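Local coordinates for protein N-isopropylammelide isopropylaminohydrolase (Burkholderia multivorans ATCC 17616, PDB 6NBO) that is a metal-dependent hydrolase of the amidohydrolase family, with a TIM-barrel fold that holds zinc, at residues A114-R122 against R385-A396; D23-G31 against G38-C47. All coordinates share one frame; numbering follows the deposited sequence.

Contact 1: residues A114-R122 against R385-A396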
# COMPACT_ATOMS: atom_id res chain seq x y z
N ALA A 114 3.22 14.25 1.15
CA ALA A 114 2.43 14.45 -0.07
C ALA A 114 1.29 13.43 -0.16
O ALA A 114 0.18 13.77 -0.61
CB ALA A 114 3.32 14.34 -1.31
N PHE A 115 1.55 12.19 0.24
CA PHE A 115 0.47 11.21 0.35
C PHE A 115 -0.64 11.74 1.26
O PHE A 115 -1.82 11.75 0.88
CB PHE A 115 1.02 9.89 0.90
CG PHE A 115 1.50 8.93 -0.18
CD1 PHE A 115 0.59 8.27 -1.00
CD2 PHE A 115 2.85 8.65 -0.34
CE1 PHE A 115 1.01 7.36 -1.97
CE2 PHE A 115 3.29 7.73 -1.32
CZ PHE A 115 2.37 7.10 -2.13
N LEU A 116 -0.28 12.21 2.45
CA LEU A 116 -1.26 12.74 3.40
C LEU A 116 -2.05 13.90 2.79
O LEU A 116 -3.28 13.93 2.87
CB LEU A 116 -0.57 13.19 4.68
CG LEU A 116 -1.49 13.67 5.81
CD1 LEU A 116 -2.51 12.57 6.21
CD2 LEU A 116 -0.69 14.12 7.01
N ALA A 117 -1.36 14.85 2.14
CA ALA A 117 -2.06 15.99 1.56
C ALA A 117 -3.06 15.57 0.49
O ALA A 117 -4.07 16.26 0.26
CB ALA A 117 -1.05 16.99 0.98
N ALA A 118 -2.79 14.46 -0.20
CA ALA A 118 -3.69 13.90 -1.19
C ALA A 118 -4.63 12.85 -0.61
O ALA A 118 -5.23 12.08 -1.37
CB ALA A 118 -2.88 13.28 -2.35
N GLY A 119 -4.77 12.79 0.72
CA GLY A 119 -5.81 11.96 1.33
C GLY A 119 -5.40 10.55 1.75
O GLY A 119 -6.27 9.80 2.20
N THR A 120 -4.14 10.18 1.61
CA THR A 120 -3.67 8.85 2.02
C THR A 120 -3.20 8.91 3.47
O THR A 120 -2.29 9.68 3.79
CB THR A 120 -2.55 8.36 1.11
OG1 THR A 120 -3.10 8.07 -0.19
CG2 THR A 120 -1.88 7.11 1.69
N THR A 121 -3.82 8.11 4.34
CA THR A 121 -3.50 8.14 5.77
C THR A 121 -2.92 6.82 6.26
O THR A 121 -2.63 6.68 7.46
CB THR A 121 -4.75 8.49 6.59
OG1 THR A 121 -5.76 7.51 6.33
CG2 THR A 121 -5.27 9.87 6.18
N ARG A 122 -2.78 5.84 5.38
CA ARG A 122 -2.23 4.54 5.70
C ARG A 122 -1.33 4.11 4.56
O ARG A 122 -1.75 4.12 3.40
CB ARG A 122 -3.35 3.53 5.93
CG ARG A 122 -4.33 3.99 7.01
CD ARG A 122 -5.10 2.87 7.56
NE ARG A 122 -6.33 3.30 8.23
CZ ARG A 122 -6.78 2.72 9.34
NH1 ARG A 122 -6.07 1.75 9.90
NH2 ARG A 122 -7.92 3.11 9.89
N ARG A 385 -8.24 17.00 -3.10
CA ARG A 385 -8.83 16.71 -1.79
C ARG A 385 -9.18 18.03 -1.13
O ARG A 385 -8.29 18.77 -0.67
CB ARG A 385 -7.89 15.90 -0.91
CG ARG A 385 -7.25 14.68 -1.55
CD ARG A 385 -8.24 13.78 -2.29
NE ARG A 385 -8.13 13.91 -3.74
CZ ARG A 385 -7.31 13.18 -4.49
NH1 ARG A 385 -6.51 12.28 -3.94
NH2 ARG A 385 -7.28 13.35 -5.81
N ARG A 386 -10.47 18.36 -1.08
CA ARG A 386 -10.87 19.62 -0.47
C ARG A 386 -10.52 19.64 1.02
O ARG A 386 -10.10 20.68 1.55
CB ARG A 386 -12.36 19.84 -0.66
CG ARG A 386 -12.79 21.19 -0.11
CD ARG A 386 -14.25 21.21 0.21
NE ARG A 386 -15.06 21.12 -0.99
CZ ARG A 386 -16.35 20.84 -0.97
NH1 ARG A 386 -16.97 20.62 0.18
NH2 ARG A 386 -17.03 20.78 -2.11
N LEU A 387 -10.68 18.51 1.69
CA LEU A 387 -10.43 18.38 3.12
C LEU A 387 -9.84 17.01 3.39
O LEU A 387 -10.32 16.01 2.83
CB LEU A 387 -11.72 18.54 3.94
CG LEU A 387 -11.55 18.43 5.47
CD1 LEU A 387 -10.75 19.61 6.00
CD2 LEU A 387 -12.90 18.36 6.15
N VAL A 388 -8.80 16.94 4.21
CA VAL A 388 -8.29 15.67 4.71
C VAL A 388 -8.32 15.76 6.23
O VAL A 388 -7.77 16.70 6.82
CB VAL A 388 -6.88 15.34 4.20
CG1 VAL A 388 -6.44 13.97 4.72
CG2 VAL A 388 -6.84 15.34 2.66
N VAL A 389 -9.00 14.80 6.85
CA VAL A 389 -9.01 14.62 8.29
C VAL A 389 -8.29 13.32 8.58
O VAL A 389 -8.56 12.30 7.93
CB VAL A 389 -10.44 14.58 8.85
CG1 VAL A 389 -10.42 14.35 10.35
CG2 VAL A 389 -11.18 15.85 8.48
N SER A 390 -7.37 13.34 9.53
CA SER A 390 -6.64 12.14 9.87
C SER A 390 -6.64 11.98 11.38
O SER A 390 -6.24 12.91 12.09
CB SER A 390 -5.21 12.20 9.33
OG SER A 390 -4.51 11.02 9.68
N SER A 391 -7.09 10.82 11.85
CA SER A 391 -7.25 10.56 13.28
C SER A 391 -8.02 11.69 13.95
O SER A 391 -7.68 12.13 15.06
CB SER A 391 -5.90 10.34 13.96
OG SER A 391 -5.38 9.07 13.61
N GLY A 392 -9.05 12.17 13.27
CA GLY A 392 -9.93 13.19 13.84
C GLY A 392 -9.41 14.61 13.77
O GLY A 392 -10.09 15.51 14.26
N LYS A 393 -8.24 14.84 13.18
CA LYS A 393 -7.66 16.17 13.09
C LYS A 393 -7.60 16.61 11.64
O LYS A 393 -7.23 15.84 10.77
CB LYS A 393 -6.25 16.18 13.69
CG LYS A 393 -6.23 15.85 15.17
CD LYS A 393 -4.84 16.02 15.74
CE LYS A 393 -4.79 15.64 17.21
NZ LYS A 393 -4.99 14.17 17.39
N ILE A 394 -7.96 17.87 11.39
CA ILE A 394 -7.85 18.43 10.06
C ILE A 394 -6.37 18.62 9.73
O ILE A 394 -5.66 19.36 10.43
CB ILE A 394 -8.61 19.76 9.95
CG1 ILE A 394 -10.11 19.52 10.10
CG2 ILE A 394 -8.29 20.43 8.65
CD1 ILE A 394 -10.93 20.77 10.30
N VAL A 395 -5.90 17.97 8.68
CA VAL A 395 -4.48 18.01 8.32
C VAL A 395 -4.22 18.63 6.96
O VAL A 395 -3.06 19.00 6.68
CB VAL A 395 -3.84 16.61 8.40
CG1 VAL A 395 -3.84 16.10 9.81
CG2 VAL A 395 -4.56 15.61 7.47
N ALA A 396 -5.21 18.74 6.08
CA ALA A 396 -4.95 19.29 4.76
C ALA A 396 -6.23 19.91 4.22
O ALA A 396 -7.33 19.46 4.51
CB ALA A 396 -4.45 18.20 3.80
O HOH W 1 -6.01 18.46 1.00
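Arg385 bends round the loop that follows helix 104-117 and closes on the carbonyl of Ala118, a worked example of how a long side chain can meet the turn just past a helix end through both its methylenes and its guanidinium. Its CB lies 4.0 Å from Ala117 O. CG then settles against the peptide beyond, 3.3 Å from Ala118 C, and CD passes close to the same carbonyl oxygen. The bends at chi2 (-48°) and chi3 (106°) turn the guanidinium so that its edge meets Ala118 O, to which NH1 gives a hydrogen bond of 2.9 Å. That bond is bent, 139° at the hydrogen, and its acceptor lies somewhat out of the guanidinium plane. NH1 also forms a salt bridge with Asp317, and NH2 bonds to Pro383 O, which gives the group three polar partners. Water 1 adds a second polar link by donating to both Ala117 O and Arg385 O.

The rest is mostly van der Waals packing. Leu116 crosses Val395 at about a right angle, with CD1 3.9 Å from Val395 CG2, while Val388 sets CG2 3.8 Å from Gly119 CA. Farther along, Thr121 CG2 rests 3.8 Å from Ser390 OG; the two hydroxyls bond elsewhere, to Asp366 and to Gln151 O. A Schellman motif with Gly119 at C-prime closes the helix, and a classic beta bulge sets Val395 and Ala396 opposite Val388. The helix thus passes into barrel strand 120-128 against a C-terminal beta hairpin, fitting the amidohydrolase fold, where a small beta domain adjoins the TIM barrel.

Contact 2: residues D23-G31 against G38-C47; sequences DALDILIEG and GPSLDAPPGC
Asp26 and Gly38 form an antiparallel, hydrogen-bonded pair at the end of the beta hairpin made by strands 25-30 and 33-38, part of the small N-terminal beta sheet, from which the chain returns as a loop along strand 25-30. Two backbone bonds define the pair: Asp26 N to Gly38 O at 2.7 Å, and Gly38 N to Asp26 O at 3.1 Å.

Side-chain polar contacts continue from the same residue. The Asp26 carboxylate receives Leu41 N on OD2 at 2.8 Å, on the anti side and somewhat out of the carboxylate plane. Waters extend its hold on the loop, water 2 donating to OD2 and to Leu41 O, water 3 donating to OD1 and accepting from Ser40 N. OD1 also takes the backbone N of Asn16 in strand 11-17, so this one acid ties the loop to the sheet.

Van der Waals contacts follow along the strand. Leu41 lays CD1 3.9 Å from Leu28 CB. With CG anti to its backbone N (chi1 178°), Leu28 extends its methyl end to the proline ring, CD1 lying 3.8 Å from Pro44 CD and also touching Cys47 SG. Near the strand's end, Glu30 brings its carboxylate to the same ring, OE2 lying 3.4 Å from Pro44 CG.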
# COMPACT_ATOMS: atom_id res chain seq x y z
N ASP A 23 -28.21 8.81 0.20
CA ASP A 23 -28.54 10.18 0.60
C ASP A 23 -27.40 10.78 1.41
O ASP A 23 -26.57 10.08 2.00
CB ASP A 23 -29.84 10.20 1.40
CG ASP A 23 -31.01 9.63 0.62
OD1 ASP A 23 -31.02 9.77 -0.62
OD2 ASP A 23 -31.91 9.03 1.25
N ALA A 24 -27.35 12.11 1.43
CA ALA A 24 -26.31 12.80 2.17
C ALA A 24 -26.48 12.58 3.67
O ALA A 24 -27.58 12.28 4.15
CB ALA A 24 -26.33 14.30 1.86
N LEU A 25 -25.39 12.71 4.41
CA LEU A 25 -25.45 12.59 5.86
C LEU A 25 -24.40 13.48 6.49
O LEU A 25 -23.62 14.14 5.79
CB LEU A 25 -25.29 11.12 6.29
CG LEU A 25 -24.15 10.28 5.70
CD1 LEU A 25 -22.76 10.71 6.17
CD2 LEU A 25 -24.39 8.81 6.01
N ASP A 26 -24.38 13.50 7.82
CA ASP A 26 -23.33 14.15 8.59
C ASP A 26 -22.45 13.09 9.22
O ASP A 26 -22.87 11.95 9.47
CB ASP A 26 -23.88 15.06 9.69
CG ASP A 26 -24.90 16.06 9.19
OD1 ASP A 26 -24.86 16.47 8.02
OD2 ASP A 26 -25.76 16.43 10.01
N ILE A 27 -21.21 13.47 9.51
CA ILE A 27 -20.25 12.60 10.19
C ILE A 27 -19.78 13.34 11.43
O ILE A 27 -19.12 14.39 11.31
CB ILE A 27 -19.05 12.23 9.30
CG1 ILE A 27 -19.52 11.50 8.04
CG2 ILE A 27 -18.06 11.34 10.07
CD1 ILE A 27 -18.38 11.25 7.00
N LEU A 28 -20.10 12.81 12.60
CA LEU A 28 -19.63 13.37 13.86
C LEU A 28 -18.37 12.63 14.29
O LEU A 28 -18.36 11.40 14.39
CB LEU A 28 -20.69 13.25 14.95
CG LEU A 28 -20.27 13.78 16.33
CD1 LEU A 28 -19.98 15.28 16.28
CD2 LEU A 28 -21.32 13.47 17.41
N ILE A 29 -17.32 13.39 14.57
CA ILE A 29 -16.03 12.84 14.98
C ILE A 29 -15.76 13.29 16.40
O ILE A 29 -15.98 14.47 16.73
CB ILE A 29 -14.90 13.32 14.03
CG1 ILE A 29 -15.06 12.65 12.67
CG2 ILE A 29 -13.53 13.07 14.65
CD1 ILE A 29 -14.37 13.42 11.55
N GLU A 30 -15.32 12.37 17.25
CA GLU A 30 -14.84 12.75 18.57
C GLU A 30 -13.54 12.03 18.86
O GLU A 30 -13.43 10.82 18.63
CB GLU A 30 -15.89 12.45 19.66
CG GLU A 30 -17.17 13.24 19.42
CD GLU A 30 -18.20 13.09 20.51
OE1 GLU A 30 -18.01 12.22 21.39
OE2 GLU A 30 -19.19 13.86 20.48
N GLY A 31 -12.55 12.76 19.38
CA GLY A 31 -11.23 12.16 19.54
C GLY A 31 -10.73 11.70 18.18
O GLY A 31 -10.86 12.40 17.17
N GLY A 38 -25.20 10.00 10.15
CA GLY A 38 -26.62 10.07 9.88
C GLY A 38 -27.05 11.46 9.47
O GLY A 38 -26.27 12.42 9.49
N PRO A 39 -28.32 11.60 9.09
CA PRO A 39 -28.81 12.89 8.61
C PRO A 39 -29.04 13.87 9.74
O PRO A 39 -29.59 13.52 10.79
CB PRO A 39 -30.13 12.53 7.92
CG PRO A 39 -30.63 11.37 8.73
CD PRO A 39 -29.39 10.58 9.12
N SER A 40 -28.63 15.12 9.52
CA SER A 40 -28.95 16.23 10.42
C SER A 40 -28.63 15.90 11.88
O SER A 40 -29.48 15.99 12.77
CB SER A 40 -30.42 16.64 10.28
OG SER A 40 -30.68 17.10 8.97
N LEU A 41 -27.37 15.51 12.12
CA LEU A 41 -26.95 15.16 13.47
C LEU A 41 -26.96 16.38 14.38
O LEU A 41 -26.68 17.51 13.96
CB LEU A 41 -25.54 14.56 13.45
CG LEU A 41 -25.35 13.26 12.68
CD1 LEU A 41 -23.92 12.71 12.84
CD2 LEU A 41 -26.39 12.24 13.13
N ASP A 42 -27.27 16.15 15.66
CA ASP A 42 -27.13 17.20 16.67
C ASP A 42 -25.66 17.46 16.94
O ASP A 42 -24.81 16.57 16.86
CB ASP A 42 -27.83 16.80 17.97
CG ASP A 42 -29.14 16.10 17.73
OD1 ASP A 42 -30.14 16.80 17.46
OD2 ASP A 42 -29.16 14.84 17.77
N ALA A 43 -25.36 18.71 17.27
CA ALA A 43 -23.99 19.11 17.57
C ALA A 43 -23.76 19.03 19.07
O ALA A 43 -24.48 19.69 19.82
CB ALA A 43 -23.74 20.53 17.07
N PRO A 44 -22.80 18.24 19.54
CA PRO A 44 -22.40 18.35 20.94
C PRO A 44 -21.97 19.76 21.25
O PRO A 44 -21.45 20.48 20.37
CB PRO A 44 -21.23 17.36 21.05
CG PRO A 44 -21.41 16.40 19.92
CD PRO A 44 -22.05 17.20 18.81
N PRO A 45 -22.21 20.23 22.46
CA PRO A 45 -21.82 21.61 22.81
C PRO A 45 -20.35 21.87 22.49
O PRO A 45 -19.49 21.02 22.74
CB PRO A 45 -22.10 21.68 24.32
CG PRO A 45 -23.17 20.65 24.54
CD PRO A 45 -22.89 19.54 23.57
N GLY A 46 -20.08 23.02 21.88
CA GLY A 46 -18.72 23.45 21.60
C GLY A 46 -18.02 22.76 20.45
O GLY A 46 -16.81 22.96 20.26
N CYS A 47 -18.73 21.97 19.66
CA CYS A 47 -18.15 21.18 18.60
C CYS A 47 -17.81 22.06 17.40
O CYS A 47 -18.59 22.94 17.03
CB CYS A 47 -19.15 20.08 18.23
SG CYS A 47 -18.82 19.03 16.85
O HOH W 2 -26.09 18.68 11.63
O HOH W 3 -27.18 15.58 6.86

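Overall arrangement
Contact 2 closes before contact 1 opens along the chain, yet the two lie on the same side of the molecule, their centres about 19 Å apart. Contact 2 belongs to the peripheral sheet containing strands 11-17, 25-30, 33-38 and 48-51. Contact 1 lies nearer the chain's centre and joins helix 104-117 and strand 120-128 of the barrel to the C-terminal hairpin of strands 387-390 and 393-397. They meet directly through Ile29, whose CG2 packs 3.7 Å from Gly392 CA and whose CD1 touches Val389. The chain's N-terminal and C-terminal portions therefore come together beside the barrel, consistent with the small composite beta domain of amidohydrolases.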